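Local structure of WbbM protein (Klebsiella pneumoniae, 6U4B) at residues A[312-324]-A[350-362]. The protein is a bifunctional, trimeric O-antigen polymerase that probably transfers sugars through two glycosyltransferase modules, one of them resembling family 8 enzymes. Numbering follows the deposited sequence.
Sequences YAISGGALINSII and LVNLTSAHPNVSL
Leu350 pushes its CD2 methyl against the backbone of helix 313-325, 3.5 Å from Gly317 CA. It sits as a knob in a hole made by Ala313, Gly316, Gly317 and Ile320; Gly316 and Gly317 have no side chains, so the methyl comes down on bare backbone there. Leu353, three residues on, lays CD1 beside the Gly317 carbonyl, while Ile320 runs across both leucines at about a right angle, CD1 to Leu350 CD2 (4.1 Å) and CG2 to Leu353 CD1. Ile320 CD1 also reaches Leu362, and Ile324 CG1 meets Val360 CG1 at 4.1 Å. The helix thus packs on both helix 344-352 and strand 360-366, which lies parallel to strand 333-340 in the mixed sheet of a GT-A-like, family 8 glycosyltransferase module; the first helix after strand 302-309 is the one being packed here. At the far end Ile324, with CG1 anti to its carbonyl carbon (chi1 -67°), brings CD1 against Leu353 O and beside Thr354 CG2. Ile324 CG2, the other branch, lies over the face of the His357 ring in a CH-pi contact, 3.5 Å from the centroid and 13° off the normal; Ala356 CB lies over the other face, nearer the rim. The looser side is polar. Asn321 OD1 passes 3.9 Å from Leu353 CD2, but no direct hydrogen bond joins the segments: a water bridges them instead, donating to Asn321 OD1 (2.7 Å) and to Leu353 O (2.9 Å). The amide's ND2 is held by Asn582 O, on helix 576-583, and the side chain stands about 6 Å from that of Asn585, a binding residue for a second magnesium ion that this chain does not hold in the model.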
loop_
_atom_site.group_PDB
_atom_site.type_symbol
_atom_site.label_atom_id
_atom_site.label_comp_id
_atom_site.label_asym_id
_atom_site.label_seq_id
_atom_site.Cartn_x
_atom_site.Cartn_y
_atom_site.Cartn_z
ATOM N N TYR A 312 -8.120 22.264 -2.611
ATOM C CA TYR A 312 -6.916 21.903 -1.871
ATOM C C TYR A 312 -7.153 20.735 -0.920
ATOM O O TYR A 312 -6.325 20.478 -0.041
ATOM C CB TYR A 312 -6.370 23.110 -1.108
ATOM C CG TYR A 312 -5.313 23.880 -1.867
ATOM C CD1 TYR A 312 -4.315 24.575 -1.195
ATOM C CD2 TYR A 312 -5.313 23.914 -3.256
ATOM C CE1 TYR A 312 -3.345 25.280 -1.886
ATOM C CE2 TYR A 312 -4.348 24.618 -3.954
ATOM C CZ TYR A 312 -3.366 25.299 -3.264
ATOM O OH TYR A 312 -2.402 26.001 -3.955
ATOM N N ALA A 313 -8.267 20.020 -1.080
ATOM C CA ALA A 313 -8.533 18.862 -0.234
ATOM C C ALA A 313 -7.504 17.760 -0.445
ATOM O O ALA A 313 -7.167 17.042 0.502
ATOM C CB ALA A 313 -9.943 18.328 -0.496
ATOM N N ILE A 314 -6.999 17.607 -1.671
ATOM C CA ILE A 314 -5.953 16.619 -1.932
ATOM C C ILE A 314 -4.704 16.951 -1.128
ATOM O O ILE A 314 -4.089 16.076 -0.507
ATOM C CB ILE A 314 -5.650 16.542 -3.438
ATOM C CG1 ILE A 314 -6.885 16.069 -4.207
ATOM C CG2 ILE A 314 -4.467 15.620 -3.698
ATOM C CD1 ILE A 314 -6.650 15.884 -5.686
ATOM N N SER A 315 -4.315 18.226 -1.125
ATOM C CA SER A 315 -3.167 18.648 -0.333
ATOM C C SER A 315 -3.411 18.427 1.155
ATOM O O SER A 315 -2.507 17.998 1.883
ATOM C CB SER A 315 -2.855 20.116 -0.610
ATOM O OG SER A 315 -1.815 20.569 0.230
ATOM N N GLY A 316 -4.626 18.720 1.626
ATOM C CA GLY A 316 -4.945 18.490 3.024
ATOM C C GLY A 316 -4.930 17.024 3.407
ATOM O O GLY A 316 -4.554 16.678 4.530
ATOM N N GLY A 317 -5.337 16.147 2.488
ATOM C CA GLY A 317 -5.268 14.721 2.763
ATOM C C GLY A 317 -3.845 14.236 2.961
ATOM O O GLY A 317 -3.558 13.480 3.892
ATOM N N ALA A 318 -2.934 14.667 2.084
ATOM C CA ALA A 318 -1.530 14.294 2.228
ATOM C C ALA A 318 -0.955 14.815 3.538
ATOM O O ALA A 318 -0.226 14.097 4.235
ATOM C CB ALA A 318 -0.725 14.821 1.042
ATOM N N LEU A 319 -1.284 16.060 3.894
ATOM C CA LEU A 319 -0.810 16.631 5.150
ATOM C C LEU A 319 -1.314 15.829 6.342
ATOM O O LEU A 319 -0.530 15.413 7.203
ATOM C CB LEU A 319 -1.249 18.091 5.260
ATOM C CG LEU A 319 -1.008 18.775 6.608
ATOM C CD1 LEU A 319 0.474 18.763 6.982
ATOM C CD2 LEU A 319 -1.555 20.198 6.592
ATOM N N ILE A 320 -2.629 15.603 6.409
ATOM C CA ILE A 320 -3.208 14.873 7.535
ATOM C C ILE A 320 -2.631 13.468 7.610
ATOM O O ILE A 320 -2.329 12.959 8.699
ATOM C CB ILE A 320 -4.745 14.858 7.427
ATOM C CG1 ILE A 320 -5.313 16.247 7.737
ATOM C CG2 ILE A 320 -5.343 13.807 8.355
ATOM C CD1 ILE A 320 -6.786 16.394 7.430
ATOM N N ASN A 321 -2.451 12.821 6.458
ATOM C CA ASN A 321 -1.823 11.507 6.457
ATOM C C ASN A 321 -0.388 11.585 6.970
ATOM O O ASN A 321 0.060 10.701 7.710
ATOM C CB ASN A 321 -1.867 10.902 5.056
ATOM C CG ASN A 321 -2.287 9.450 5.071
ATOM O OD1 ASN A 321 -2.850 8.969 6.054
ATOM N ND2 ASN A 321 -2.020 8.742 3.980
ATOM N N SER A 322 0.341 12.646 6.609
ATOM C CA SER A 322 1.701 12.799 7.118
ATOM C C SER A 322 1.699 13.019 8.626
ATOM O O SER A 322 2.595 12.535 9.329
ATOM C CB SER A 322 2.419 13.952 6.405
ATOM O OG SER A 322 2.092 15.216 6.970
ATOM N N ILE A 323 0.702 13.743 9.140
ATOM C CA ILE A 323 0.600 13.944 10.582
ATOM C C ILE A 323 0.358 12.613 11.284
ATOM O O ILE A 323 0.964 12.320 12.322
ATOM C CB ILE A 323 -0.507 14.965 10.902
ATOM C CG1 ILE A 323 -0.153 16.336 10.325
ATOM C CG2 ILE A 323 -0.735 15.054 12.407
ATOM C CD1 ILE A 323 -1.243 17.369 10.486
ATOM N N ILE A 324 -0.523 11.782 10.721
ATOM C CA ILE A 324 -0.805 10.473 11.308
ATOM C C ILE A 324 0.434 9.588 11.279
ATOM O O ILE A 324 0.730 8.873 12.247
ATOM C CB ILE A 324 -1.984 9.804 10.578
ATOM C CG1 ILE A 324 -3.278 10.581 10.832
ATOM C CG2 ILE A 324 -2.120 8.350 11.004
ATOM C CD1 ILE A 324 -4.460 10.043 10.076
ATOM N N LEU A 350 -11.475 12.307 4.102
ATOM C CA LEU A 350 -10.513 12.848 5.059
ATOM C C LEU A 350 -10.691 12.228 6.440
ATOM O O LEU A 350 -9.705 11.880 7.101
ATOM C CB LEU A 350 -10.646 14.371 5.127
ATOM C CG LEU A 350 -10.094 15.090 3.894
ATOM C CD1 LEU A 350 -10.672 16.482 3.767
ATOM C CD2 LEU A 350 -8.577 15.142 3.964
ATOM N N VAL A 351 -11.938 12.088 6.895
ATOM C CA VAL A 351 -12.190 11.441 8.178
ATOM C C VAL A 351 -11.745 9.985 8.133
ATOM O O VAL A 351 -11.177 9.463 9.100
ATOM C CB VAL A 351 -13.676 11.569 8.563
ATOM C CG1 VAL A 351 -13.981 10.721 9.789
ATOM C CG2 VAL A 351 -14.032 13.026 8.821
ATOM N N ASN A 352 -11.981 9.310 7.003
ATOM C CA ASN A 352 -11.601 7.907 6.868
ATOM C C ASN A 352 -10.103 7.686 7.031
ATOM O O ASN A 352 -9.678 6.555 7.295
ATOM C CB ASN A 352 -12.062 7.365 5.515
ATOM C CG ASN A 352 -13.568 7.219 5.429
ATOM O OD1 ASN A 352 -14.260 7.224 6.449
ATOM N ND2 ASN A 352 -14.085 7.082 4.212
ATOM N N LEU A 353 -9.291 8.735 6.878
ATOM C CA LEU A 353 -7.867 8.623 7.162
ATOM C C LEU A 353 -7.593 8.403 8.645
ATOM O O LEU A 353 -6.544 7.854 8.994
ATOM C CB LEU A 353 -7.129 9.879 6.691
ATOM C CG LEU A 353 -7.176 10.249 5.208
ATOM C CD1 LEU A 353 -6.607 11.648 4.999
ATOM C CD2 LEU A 353 -6.414 9.227 4.373
ATOM N N THR A 354 -8.511 8.817 9.518
ATOM C CA THR A 354 -8.317 8.743 10.959
ATOM C C THR A 354 -9.063 7.586 11.604
ATOM O O THR A 354 -8.956 7.405 12.821
ATOM C CB THR A 354 -8.760 10.056 11.620
ATOM O OG1 THR A 354 -10.183 10.186 11.517
ATOM C CG2 THR A 354 -8.099 11.248 10.940
ATOM N N SER A 355 -9.804 6.797 10.823
ATOM C CA SER A 355 -10.707 5.806 11.403
ATOM C C SER A 355 -9.948 4.721 12.159
ATOM O O SER A 355 -10.408 4.254 13.207
ATOM C CB SER A 355 -11.576 5.190 10.308
ATOM O OG SER A 355 -12.416 6.169 9.722
ATOM N N ALA A 356 -8.789 4.310 11.652
ATOM C CA ALA A 356 -8.013 3.261 12.301
ATOM C C ALA A 356 -7.157 3.776 13.450
ATOM O O ALA A 356 -6.405 2.992 14.040
ATOM C CB ALA A 356 -7.123 2.556 11.276
ATOM N N HIS A 357 -7.262 5.061 13.788
ATOM C CA HIS A 357 -6.384 5.711 14.761
ATOM C C HIS A 357 -7.237 6.366 15.837
ATOM O O HIS A 357 -7.704 7.505 15.669
ATOM C CB HIS A 357 -5.478 6.727 14.068
ATOM C CG HIS A 357 -4.747 6.168 12.889
ATOM N ND1 HIS A 357 -3.563 5.473 13.012
ATOM C CD2 HIS A 357 -5.037 6.185 11.565
ATOM C CE1 HIS A 357 -3.151 5.095 11.816
ATOM N NE2 HIS A 357 -4.027 5.515 10.920
ATOM N N PRO A 358 -7.475 5.685 16.961
ATOM C CA PRO A 358 -8.313 6.281 18.012
ATOM C C PRO A 358 -7.677 7.480 18.693
ATOM O O PRO A 358 -8.386 8.219 19.387
ATOM C CB PRO A 358 -8.521 5.123 18.998
ATOM C CG PRO A 358 -7.366 4.215 18.761
ATOM C CD PRO A 358 -7.049 4.316 17.299
ATOM N N ASN A 359 -6.377 7.701 18.519
ATOM C CA ASN A 359 -5.700 8.852 19.101
ATOM C C ASN A 359 -5.678 10.056 18.168
ATOM O O ASN A 359 -5.019 11.052 18.479
ATOM C CB ASN A 359 -4.269 8.481 19.496
ATOM C CG ASN A 359 -3.416 8.102 18.302
ATOM O OD1 ASN A 359 -3.895 7.476 17.355
ATOM N ND2 ASN A 359 -2.146 8.486 18.337
ATOM N N VAL A 360 -6.372 9.985 17.034
ATOM C CA VAL A 360 -6.419 11.069 16.059
ATOM C C VAL A 360 -7.879 11.385 15.766
ATOM O O VAL A 360 -8.612 10.533 15.251
ATOM C CB VAL A 360 -5.677 10.712 14.758
ATOM C CG1 VAL A 360 -5.743 11.877 13.778
ATOM C CG2 VAL A 360 -4.232 10.330 15.047
ATOM N N SER A 361 -8.300 12.605 16.090
ATOM C CA SER A 361 -9.635 13.083 15.771
ATOM C C SER A 361 -9.569 14.093 14.634
ATOM O O SER A 361 -8.607 14.856 14.511
ATOM C CB SER A 361 -10.304 13.726 16.988
ATOM O OG SER A 361 -11.531 14.334 16.626
ATOM N N LEU A 362 -10.608 14.090 13.802
ATOM C CA LEU A 362 -10.733 15.032 12.695
ATOM C C LEU A 362 -12.144 15.601 12.712
ATOM O O LEU A 362 -13.121 14.846 12.654
ATOM C CB LEU A 362 -10.440 14.357 11.352
ATOM C CG LEU A 362 -9.923 15.191 10.171
ATOM C CD1 LEU A 362 -10.713 14.889 8.906
ATOM C CD2 LEU A 362 -9.906 16.689 10.457
HETATM O O HOH W 1 -4.537 7.103 7.055
#